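Local coordinates for protein esterase D (Lactobacillus rhamnosus, PDB 3DYI) that probably hydrolyses carboxylic esters, as an alpha/beta-hydrolase with a predicted Ser-His-Asp catalytic triad, at residues 125-130 / 175-180. Residues are numbered along the deposited sequence; the frame is centred on the assembly and turned at random.
Sequences SPILPG and TVAADL
Ile127 and Leu128 pack on Val176, Ala177 and Leu180, where helix 162-178 runs out. No hydrogen bond joins the two segments. The contact is apolar and small, burying 184 Å² in total. The bond from CA to CB of Ile127 points toward the helix, and at CB the side chain forks. The CG2 methyl lies anti to the backbone N (N-CA-CB-CG2 about -171°), which sends it to the helix. Ile127 CG2 sits 4.0 Å from Val176 CG1. Ile127 CG2 also lies 4.0 Å from Ala177 N, so the methyl rests against the helix backbone. CG1 and CD1 make no contact with 175-180; the side chain also touches Met108 of helix 102-113. The Ile127 and Val176 side chains cross at about a right angle.

The fold is an alpha/beta hydrolase, and segment 125-130 belongs to the loop that follows strand 119-123 of its central sheet. Ser125 OG hydrogen-bonds to the carbonyl O of Ser101, the predicted nucleophile. The Ile127 side chain lies about 9 Å from that of Ser101, so it is near the predicted active site without reaching it. Leu128 N hydrogen-bonds back to Pro126 O at 2.7 Å, which makes a classic gamma turn with Ile127 at its centre (phi 72°, psi -60°).

The bond from CA to CB of Leu128 does not point at the helix, but the end of the side chain comes closer. Leu128 CD1 meets Leu180 CD1 at 3.9 Å. The Ala177 CB methyl touches both Ile127 CG2 and Leu128 CD1, 4.2 Å from each. Leu180 also packs on Leu206 and Ala209 of helix 202-209.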
ATOM      1  N   SER A 125       2.559  -6.822  -1.137  1.00 22.02           N
ATOM      2  CA  SER A 125       3.126  -6.042  -2.238  1.00 22.94           C
ATOM      3  C   SER A 125       4.520  -6.562  -2.593  1.00 23.46           C
ATOM      4  O   SER A 125       5.525  -6.042  -2.100  1.00 23.74           O
ATOM      5  CB  SER A 125       3.177  -4.554  -1.882  1.00 22.73           C
ATOM      6  OG  SER A 125       3.494  -3.766  -3.024  1.00 22.26           O
ATOM      7  N   PRO A 126       4.583  -7.608  -3.438  1.00 24.20           N
ATOM      8  CA  PRO A 126       5.855  -8.229  -3.833  1.00 24.53           C
ATOM      9  C   PRO A 126       6.810  -7.308  -4.613  1.00 24.81           C
ATOM     10  O   PRO A 126       7.996  -7.621  -4.728  1.00 25.18           O
ATOM     11  CB  PRO A 126       5.411  -9.410  -4.703  1.00 24.72           C
ATOM     12  CG  PRO A 126       3.977  -9.662  -4.314  1.00 25.21           C
ATOM     13  CD  PRO A 126       3.433  -8.301  -4.043  1.00 24.27           C
ATOM     14  N   ILE A 127       6.291  -6.189  -5.127  1.00 25.06           N
ATOM     15  CA  ILE A 127       7.066  -5.178  -5.879  1.00 24.92           C
ATOM     16  C   ILE A 127       7.483  -5.667  -7.270  1.00 25.37           C
ATOM     17  O   ILE A 127       7.132  -5.058  -8.285  1.00 25.33           O
ATOM     18  CB  ILE A 127       8.317  -4.636  -5.094  1.00 24.87           C
ATOM     19  CG1 ILE A 127       7.957  -4.218  -3.657  1.00 24.69           C
ATOM     20  CG2 ILE A 127       8.990  -3.496  -5.870  1.00 24.96           C
ATOM     21  CD1 ILE A 127       6.930  -3.094  -3.537  1.00 23.76           C
ATOM     22  N   LEU A 128       8.241  -6.758  -7.310  1.00 25.50           N
ATOM     23  CA  LEU A 128       8.593  -7.405  -8.571  1.00 26.16           C
ATOM     24  C   LEU A 128       7.310  -7.798  -9.307  1.00 26.09           C
ATOM     25  O   LEU A 128       6.454  -8.478  -8.739  1.00 26.23           O
ATOM     26  CB  LEU A 128       9.474  -8.633  -8.313  1.00 25.94           C
ATOM     27  CG  LEU A 128      10.939  -8.405  -7.907  1.00 26.56           C
ATOM     28  CD1 LEU A 128      11.082  -7.705  -6.555  1.00 27.05           C
ATOM     29  CD2 LEU A 128      11.662  -9.736  -7.876  1.00 26.83           C
ATOM     30  N   PRO A 129       7.144  -7.323 -10.556  1.00 26.55           N
ATOM     31  CA  PRO A 129       5.954  -7.649 -11.347  1.00 26.73           C
ATOM     32  C   PRO A 129       5.857  -9.124 -11.720  1.00 26.97           C
ATOM     33  O   PRO A 129       6.870  -9.789 -11.924  1.00 26.97           O
ATOM     34  CB  PRO A 129       6.126  -6.807 -12.618  1.00 26.90           C
ATOM     35  CG  PRO A 129       7.116  -5.764 -12.259  1.00 27.42           C
ATOM     36  CD  PRO A 129       8.042  -6.409 -11.282  1.00 26.55           C
ATOM     37  N   GLY A 130       4.632  -9.627 -11.798  1.00 27.21           N
ATOM     38  CA  GLY A 130       4.403 -11.017 -12.153  1.00 27.62           C
ATOM     39  C   GLY A 130       2.951 -11.243 -12.490  1.00 28.03           C
ATOM     40  O   GLY A 130       2.180 -10.285 -12.643  1.00 28.01           O
ATOM     41  N   THR A 175      11.291  -0.003 -11.661  1.00 22.82           N
ATOM     42  CA  THR A 175      12.319   0.937 -11.212  1.00 23.45           C
ATOM     43  C   THR A 175      12.545   0.799  -9.708  1.00 23.26           C
ATOM     44  O   THR A 175      13.686   0.726  -9.249  1.00 23.31           O
ATOM     45  CB  THR A 175      11.975   2.378 -11.613  1.00 23.53           C
ATOM     46  OG1 THR A 175      11.970   2.465 -13.043  1.00 25.01           O
ATOM     47  CG2 THR A 175      13.000   3.371 -11.061  1.00 24.19           C
ATOM     48  N   VAL A 176      11.449   0.736  -8.954  1.00 23.10           N
ATOM     49  CA  VAL A 176      11.527   0.480  -7.518  1.00 23.11           C
ATOM     50  C   VAL A 176      12.266  -0.832  -7.251  1.00 22.89           C
ATOM     51  O   VAL A 176      13.139  -0.886  -6.391  1.00 23.07           O
ATOM     52  CB  VAL A 176      10.127   0.475  -6.848  1.00 22.86           C
ATOM     53  CG1 VAL A 176      10.263   0.229  -5.350  1.00 23.77           C
ATOM     54  CG2 VAL A 176       9.409   1.797  -7.106  1.00 22.89           C
ATOM     55  N   ALA A 177      11.939  -1.875  -8.014  1.00 23.32           N
ATOM     56  CA  ALA A 177      12.585  -3.180  -7.853  1.00 23.44           C
ATOM     57  C   ALA A 177      14.094  -3.122  -8.121  1.00 23.55           C
ATOM     58  O   ALA A 177      14.887  -3.703  -7.374  1.00 23.48           O
ATOM     59  CB  ALA A 177      11.922  -4.219  -8.735  1.00 23.40           C
ATOM     60  N   ALA A 178      14.483  -2.406  -9.174  1.00 23.46           N
ATOM     61  CA  ALA A 178      15.894  -2.256  -9.544  1.00 23.75           C
ATOM     62  C   ALA A 178      16.688  -1.473  -8.491  1.00 23.95           C
ATOM     63  O   ALA A 178      17.913  -1.610  -8.394  1.00 24.41           O
ATOM     64  CB  ALA A 178      16.006  -1.581 -10.906  1.00 23.54           C
ATOM     65  N   ASP A 179      15.983  -0.653  -7.718  1.00 23.74           N
ATOM     66  CA  ASP A 179      16.596   0.179  -6.690  1.00 24.01           C
ATOM     67  C   ASP A 179      16.534  -0.425  -5.281  1.00 23.60           C
ATOM     68  O   ASP A 179      16.880   0.245  -4.312  1.00 23.47           O
ATOM     69  CB  ASP A 179      15.949   1.568  -6.685  1.00 24.14           C
ATOM     70  CG  ASP A 179      16.526   2.490  -7.741  1.00 26.07           C
ATOM     71  OD1 ASP A 179      17.620   2.197  -8.280  1.00 27.74           O
ATOM     72  OD2 ASP A 179      15.883   3.518  -8.031  1.00 27.48           O
ATOM     73  N   LEU A 180      16.096  -1.678  -5.163  1.00 23.49           N
ATOM     74  CA  LEU A 180      15.964  -2.313  -3.839  1.00 23.50           C
ATOM     75  C   LEU A 180      17.293  -2.411  -3.072  1.00 23.58           C
ATOM     76  O   LEU A 180      17.306  -2.425  -1.836  1.00 23.22           O
ATOM     77  CB  LEU A 180      15.291  -3.685  -3.947  1.00 23.60           C
ATOM     78  CG  LEU A 180      13.783  -3.674  -4.229  1.00 24.11           C
ATOM     79  CD1 LEU A 180      13.289  -5.054  -4.642  1.00 23.98           C
ATOM     80  CD2 LEU A 180      12.991  -3.156  -3.024  1.00 24.97           C
TER